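Local coordinates for protein AxyAgu115A (PDB 6NPS) that probably hydrolyses glycosidic bonds that hold glucuronic acid side groups on xylan, as a family GH115 alpha-glucuronidase, at residues Leu428-Asp440 / Phe463-Thr476. The protein carries 3 engineered substitutions. Residues are numbered along the deposited sequence; the frame is centred on the assembly and turned at random.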
loop_
_atom_site.group_PDB
_atom_site.type_symbol
_atom_site.label_atom_id
_atom_site.label_comp_id
_atom_site.label_asym_id
_atom_site.label_seq_id
_atom_site.Cartn_x
_atom_site.Cartn_y
_atom_site.Cartn_z
ATOM N N LEU A 428 7.977 30.994 -15.870
ATOM C CA LEU A 428 7.669 32.264 -16.533
ATOM C C LEU A 428 6.481 32.209 -17.479
ATOM O O LEU A 428 5.658 33.143 -17.437
ATOM C CB LEU A 428 8.908 32.798 -17.266
ATOM C CG LEU A 428 10.090 33.211 -16.371
ATOM C CD1 LEU A 428 11.027 34.174 -17.145
ATOM C CD2 LEU A 428 9.683 33.856 -15.039
ATOM N N PRO A 429 6.311 31.181 -18.326
ATOM C CA PRO A 429 5.141 31.164 -19.223
ATOM C C PRO A 429 3.822 31.265 -18.515
ATOM O O PRO A 429 2.893 31.914 -19.017
ATOM C CB PRO A 429 5.279 29.799 -19.943
ATOM C CG PRO A 429 6.775 29.608 -20.011
ATOM C CD PRO A 429 7.283 30.112 -18.675
ATOM N N LYS A 430 3.698 30.601 -17.362
ATOM C CA LYS A 430 2.481 30.684 -16.577
ATOM C C LYS A 430 2.298 32.080 -15.986
ATOM O O LYS A 430 1.192 32.649 -16.022
ATOM C CB LYS A 430 2.538 29.639 -15.469
ATOM C CG LYS A 430 1.433 29.738 -14.407
ATOM C CD LYS A 430 0.142 29.156 -14.885
ATOM C CE LYS A 430 -0.900 29.115 -13.738
ATOM N NZ LYS A 430 -0.864 27.865 -12.925
ATOM N N ILE A 431 3.367 32.641 -15.425
ATOM C CA ILE A 431 3.288 34.005 -14.882
ATOM C C ILE A 431 2.875 34.981 -15.964
ATOM O O ILE A 431 2.048 35.877 -15.728
ATOM C CB ILE A 431 4.624 34.431 -14.243
ATOM C CG1 ILE A 431 4.981 33.502 -13.091
ATOM C CG2 ILE A 431 4.542 35.861 -13.689
ATOM C CD1 ILE A 431 6.454 33.665 -12.649
ATOM N N TRP A 432 3.494 34.865 -17.160
ATOM C CA TRP A 432 3.143 35.762 -18.256
ATOM C C TRP A 432 1.666 35.623 -18.606
ATOM O O TRP A 432 0.955 36.623 -18.751
ATOM C CB TRP A 432 4.030 35.495 -19.483
ATOM C CG TRP A 432 3.675 36.327 -20.668
ATOM C CD1 TRP A 432 4.242 37.517 -21.018
ATOM C CD2 TRP A 432 2.660 36.061 -21.643
ATOM N NE1 TRP A 432 3.653 38.003 -22.145
ATOM C CE2 TRP A 432 2.688 37.123 -22.564
ATOM C CE3 TRP A 432 1.744 35.024 -21.837
ATOM C CZ2 TRP A 432 1.821 37.192 -23.654
ATOM C CZ3 TRP A 432 0.881 35.096 -22.928
ATOM C CH2 TRP A 432 0.937 36.160 -23.823
ATOM N N GLU A 433 1.179 34.379 -18.724
ATOM C CA GLU A 433 -0.203 34.176 -19.146
ATOM C C GLU A 433 -1.183 34.747 -18.121
ATOM O O GLU A 433 -2.192 35.355 -18.480
ATOM C CB GLU A 433 -0.466 32.683 -19.366
ATOM C CG GLU A 433 -1.841 32.362 -19.934
ATOM C CD GLU A 433 -2.798 31.847 -18.854
ATOM O OE1 GLU A 433 -2.302 31.383 -17.796
ATOM O OE2 GLU A 433 -4.033 31.897 -19.064
ATOM N N GLN A 434 -0.942 34.494 -16.851
ATOM C CA GLN A 434 -1.876 34.976 -15.835
ATOM C C GLN A 434 -1.789 36.497 -15.687
ATOM O O GLN A 434 -2.815 37.194 -15.647
ATOM C CB GLN A 434 -1.586 34.281 -14.502
ATOM C CG GLN A 434 -1.841 32.787 -14.500
ATOM C CD GLN A 434 -3.313 32.475 -14.646
ATOM O OE1 GLN A 434 -4.117 32.846 -13.815
ATOM N NE2 GLN A 434 -3.671 31.793 -15.728
ATOM N N MET A 435 -0.572 37.033 -15.536
ATOM C CA MET A 435 -0.475 38.471 -15.268
ATOM C C MET A 435 -0.807 39.309 -16.491
ATOM O O MET A 435 -1.353 40.401 -16.332
ATOM C CB MET A 435 0.916 38.842 -14.735
ATOM C CG MET A 435 1.190 38.364 -13.272
ATOM S SD MET A 435 -0.142 38.627 -12.085
ATOM C CE MET A 435 -0.188 40.467 -11.994
ATOM N N THR A 436 -0.557 38.822 -17.733
ATOM C CA THR A 436 -1.052 39.612 -18.856
ATOM C C THR A 436 -2.564 39.562 -18.956
ATOM O O THR A 436 -3.179 40.538 -19.394
ATOM C CB THR A 436 -0.445 39.179 -20.201
ATOM O OG1 THR A 436 -0.742 37.789 -20.459
ATOM C CG2 THR A 436 1.064 39.401 -20.175
ATOM N N MET A 437 -3.183 38.440 -18.585
ATOM C CA MET A 437 -4.639 38.412 -18.569
ATOM C C MET A 437 -5.207 39.420 -17.563
ATOM O O MET A 437 -6.222 40.083 -17.833
ATOM C CB MET A 437 -5.117 37.013 -18.238
ATOM C CG MET A 437 -6.581 36.849 -18.456
ATOM S SD MET A 437 -7.021 35.136 -18.219
ATOM C CE MET A 437 -8.763 35.169 -18.574
ATOM N N ALA A 438 -4.580 39.540 -16.394
ATOM C CA ALA A 438 -5.043 40.518 -15.403
ATOM C C ALA A 438 -4.951 41.936 -15.955
ATOM O O ALA A 438 -5.886 42.740 -15.808
ATOM C CB ALA A 438 -4.213 40.383 -14.138
ATOM N N TYR A 439 -3.859 42.245 -16.667
ATOM C CA TYR A 439 -3.749 43.553 -17.311
ATOM C C TYR A 439 -4.812 43.741 -18.383
ATOM O O TYR A 439 -5.410 44.816 -18.499
ATOM C CB TYR A 439 -2.350 43.702 -17.909
ATOM C CG TYR A 439 -1.996 45.094 -18.346
ATOM C CD1 TYR A 439 -2.404 45.579 -19.583
ATOM C CD2 TYR A 439 -1.239 45.926 -17.528
ATOM C CE1 TYR A 439 -2.056 46.878 -20.006
ATOM C CE2 TYR A 439 -0.896 47.199 -17.932
ATOM C CZ TYR A 439 -1.310 47.668 -19.171
ATOM O OH TYR A 439 -0.959 48.931 -19.574
ATOM N N ASP A 440 -5.037 42.711 -19.200
ATOM C CA ASP A 440 -6.061 42.764 -20.239
ATOM C C ASP A 440 -7.449 43.020 -19.661
ATOM O O ASP A 440 -8.301 43.619 -20.324
ATOM C CB ASP A 440 -6.077 41.452 -21.034
ATOM C CG ASP A 440 -4.757 41.198 -21.842
ATOM O OD1 ASP A 440 -3.969 42.160 -22.083
ATOM O OD2 ASP A 440 -4.524 40.006 -22.244
ATOM N N PHE A 463 11.195 39.176 -13.573
ATOM C CA PHE A 463 10.236 39.146 -14.668
ATOM C C PHE A 463 8.949 39.882 -14.300
ATOM O O PHE A 463 8.414 40.666 -15.092
ATOM C CB PHE A 463 9.935 37.681 -15.054
ATOM C CG PHE A 463 8.910 37.591 -16.161
ATOM C CD1 PHE A 463 9.224 38.064 -17.413
ATOM C CD2 PHE A 463 7.621 37.123 -15.912
ATOM C CE1 PHE A 463 8.283 38.074 -18.438
ATOM C CE2 PHE A 463 6.665 37.102 -16.946
ATOM C CZ PHE A 463 7.010 37.584 -18.205
ATOM N N PHE A 464 8.406 39.578 -13.116
ATOM C CA PHE A 464 7.155 40.162 -12.646
ATOM C C PHE A 464 7.253 41.686 -12.611
ATOM O O PHE A 464 6.378 42.394 -13.139
ATOM C CB PHE A 464 6.851 39.598 -11.253
ATOM C CG PHE A 464 5.513 40.038 -10.662
ATOM C CD1 PHE A 464 5.458 41.119 -9.805
ATOM C CD2 PHE A 464 4.362 39.302 -10.898
ATOM C CE1 PHE A 464 4.236 41.538 -9.224
ATOM C CE2 PHE A 464 3.134 39.690 -10.353
ATOM C CZ PHE A 464 3.076 40.813 -9.483
ATOM N N LEU A 465 8.359 42.203 -12.077
ATOM C CA LEU A 465 8.548 43.649 -11.994
ATOM C C LEU A 465 8.977 44.274 -13.333
ATOM O O LEU A 465 8.727 45.473 -13.559
ATOM C CB LEU A 465 9.569 43.960 -10.886
ATOM C CG LEU A 465 9.032 43.624 -9.471
ATOM C CD1 LEU A 465 10.055 43.905 -8.398
ATOM C CD2 LEU A 465 7.750 44.408 -9.158
ATOM N N ASP A 466 9.598 43.504 -14.236
ATOM C CA ASP A 466 9.900 44.056 -15.559
ATOM C C ASP A 466 8.634 44.146 -16.380
ATOM O O ASP A 466 8.440 45.098 -17.137
ATOM C CB ASP A 466 10.926 43.177 -16.298
ATOM C CG ASP A 466 12.354 43.688 -16.156
ATOM O OD1 ASP A 466 12.537 44.922 -16.204
ATOM O OD2 ASP A 466 13.293 42.852 -15.991
ATOM N N LEU A 467 7.769 43.142 -16.238
ATOM C CA LEU A 467 6.444 43.149 -16.849
ATOM C C LEU A 467 5.591 44.301 -16.329
ATOM O O LEU A 467 4.940 45.005 -17.116
ATOM C CB LEU A 467 5.772 41.791 -16.566
ATOM C CG LEU A 467 4.411 41.560 -17.222
ATOM C CD1 LEU A 467 4.555 41.707 -18.739
ATOM C CD2 LEU A 467 3.876 40.176 -16.823
ATOM N N ALA A 468 5.592 44.528 -15.007
ATOM C CA ALA A 468 4.831 45.641 -14.431
ATOM C C ALA A 468 5.362 46.982 -14.920
ATOM O O ALA A 468 4.591 47.923 -15.163
ATOM C CB ALA A 468 4.881 45.616 -12.889
ATOM N N TYR A 469 6.682 47.091 -15.062
ATOM C CA TYR A 469 7.271 48.375 -15.422
ATOM C C TYR A 469 7.052 48.711 -16.892
ATOM O O TYR A 469 6.721 49.852 -17.218
ATOM C CB TYR A 469 8.757 48.356 -15.070
ATOM C CG TYR A 469 9.518 49.612 -15.461
ATOM C CD1 TYR A 469 9.416 50.787 -14.701
ATOM C CD2 TYR A 469 10.340 49.625 -16.590
ATOM C CE1 TYR A 469 10.116 51.944 -15.072
ATOM C CE2 TYR A 469 11.049 50.783 -16.963
ATOM C CZ TYR A 469 10.929 51.926 -16.194
ATOM O OH TYR A 469 11.629 53.043 -16.563
ATOM N N ASP A 470 7.228 47.743 -17.803
ATOM C CA ASP A 470 7.159 47.990 -19.268
ATOM C C ASP A 470 6.302 46.901 -19.904
ATOM O O ASP A 470 6.792 45.900 -20.449
ATOM C CB ASP A 470 8.559 48.046 -19.898
ATOM C CG ASP A 470 8.555 48.610 -21.334
ATOM O OD1 ASP A 470 7.479 48.705 -21.969
ATOM O OD2 ASP A 470 9.654 48.945 -21.825
ATOM N N PHE A 471 4.990 47.091 -19.813
ATOM C CA PHE A 471 4.093 46.056 -20.311
ATOM C C PHE A 471 4.121 45.991 -21.837
ATOM O O PHE A 471 3.875 44.935 -22.425
ATOM C CB PHE A 471 2.680 46.324 -19.780
ATOM C CG PHE A 471 1.762 45.183 -19.946
ATOM C CD1 PHE A 471 1.762 44.146 -19.018
ATOM C CD2 PHE A 471 0.913 45.119 -21.051
ATOM C CE1 PHE A 471 0.911 43.061 -19.171
ATOM C CE2 PHE A 471 0.052 44.036 -21.230
ATOM C CZ PHE A 471 0.051 43.015 -20.308
ATOM N N ASP A 472 4.428 47.100 -22.500
ATOM C CA ASP A 472 4.470 47.061 -23.957
ATOM C C ASP A 472 5.627 46.207 -24.459
ATOM O O ASP A 472 5.492 45.536 -25.493
ATOM C CB ASP A 472 4.539 48.471 -24.516
ATOM C CG ASP A 472 3.287 49.279 -24.167
ATOM O OD1 ASP A 472 2.198 48.668 -24.036
ATOM O OD2 ASP A 472 3.392 50.515 -24.003
ATOM N N LYS A 473 6.748 46.170 -23.725
ATOM C CA LYS A 473 7.854 45.307 -24.134
ATOM C C LYS A 473 7.587 43.833 -23.818
ATOM O O LYS A 473 7.946 42.950 -24.622
ATOM C CB LYS A 473 9.152 45.754 -23.462
ATOM C CG LYS A 473 10.379 45.097 -24.089
ATOM C CD LYS A 473 11.635 45.237 -23.232
ATOM C CE LYS A 473 11.854 46.678 -22.794
ATOM N NZ LYS A 473 12.951 46.801 -21.777
ATOM N N TRP A 474 7.055 43.518 -22.619
ATOM C CA TRP A 474 7.035 42.126 -22.190
ATOM C C TRP A 474 5.638 41.541 -22.077
ATOM O O TRP A 474 5.514 40.337 -21.830
ATOM C CB TRP A 474 7.769 41.948 -20.856
ATOM C CG TRP A 474 9.240 42.281 -20.948
ATOM C CD1 TRP A 474 9.877 43.332 -20.377
ATOM C CD2 TRP A 474 10.230 41.545 -21.660
ATOM N NE1 TRP A 474 11.213 43.296 -20.687
ATOM C CE2 TRP A 474 11.453 42.220 -21.490
ATOM C CE3 TRP A 474 10.197 40.395 -22.454
ATOM C CZ2 TRP A 474 12.651 41.782 -22.079
ATOM C CZ3 TRP A 474 11.395 39.941 -23.039
ATOM C CH2 TRP A 474 12.598 40.640 -22.848
ATOM N N GLY A 475 4.591 42.339 -22.283
ATOM C CA GLY A 475 3.256 41.843 -22.037
ATOM C C GLY A 475 2.496 41.188 -23.175
ATOM O O GLY A 475 3.041 40.401 -23.976
ATOM N N THR A 476 1.197 41.504 -23.234
ATOM C CA THR A 476 0.308 40.794 -24.153
ATOM C C THR A 476 0.814 40.831 -25.590
ATOM O O THR A 476 0.693 39.834 -26.304
ATOM C CB THR A 476 -1.120 41.356 -24.088
ATOM O OG1 THR A 476 -1.478 41.598 -22.733
ATOM C CG2 THR A 476 -2.130 40.384 -24.744
#
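Tyr439 and Phe471 lay their rings face to face, planes only 12° apart and centroids 3.7 Å from each other, joining the C-terminal end of helix 428-440 to the short helix 471-474 in the TIM-type barrel domain. Helix 428-440 leads into barrel strand 446-450 and helix 458-469 follows it; helix 428-440 and the 463-469 part of the next helix cross at -32°. Flat aromatic residues suit the stack, because Phe471 is sandwiched: Tyr439 CG lies over one face and Gly475 CA over the centre of the other, with glycine bringing its backbone close. With an alanine in place of Tyr439, the Phe471 ring would lose the aromatic ring stacked on one face and is likely to be freer to shift.

On the tightly packed, buried side, Met435, Phe464 and Leu467 face the strands. Met435, flexible and bent at chi2 and chi3, sets CG 3.7 Å from Phe464 CE2 and holds its sulfur at the ring's edge, a Met-aromatic contact; its CB meets Leu467 CD2, and Met435 and Leu467 both touch Trp447. Toward the N-terminal end of helix 428-440, Phe463, with CG anti to its backbone N (chi1 178°), pushes its ring edge against Trp432 CB and Ile431 CG2, beside Thr482 of helix 482-494, while Leu428 CD2 packs on its CB.

Trp432 joins apolar bulk to one polar N-H: its NE1 is shared by two weak bonds, to Trp474 O at 3.0 Å and Gly475 O at 3.1 Å, both carbonyls at the indole edge.

The looser end is partly solvent-exposed, though the Tyr439 stack there stays close. Asp440 suits it because a carboxylate can serve two hydroxyls: OD2 is hydrogen-bonded with Thr835 OG1, and OD1 accepts, on its syn side, from Thr476 OG1 at 2.6 Å.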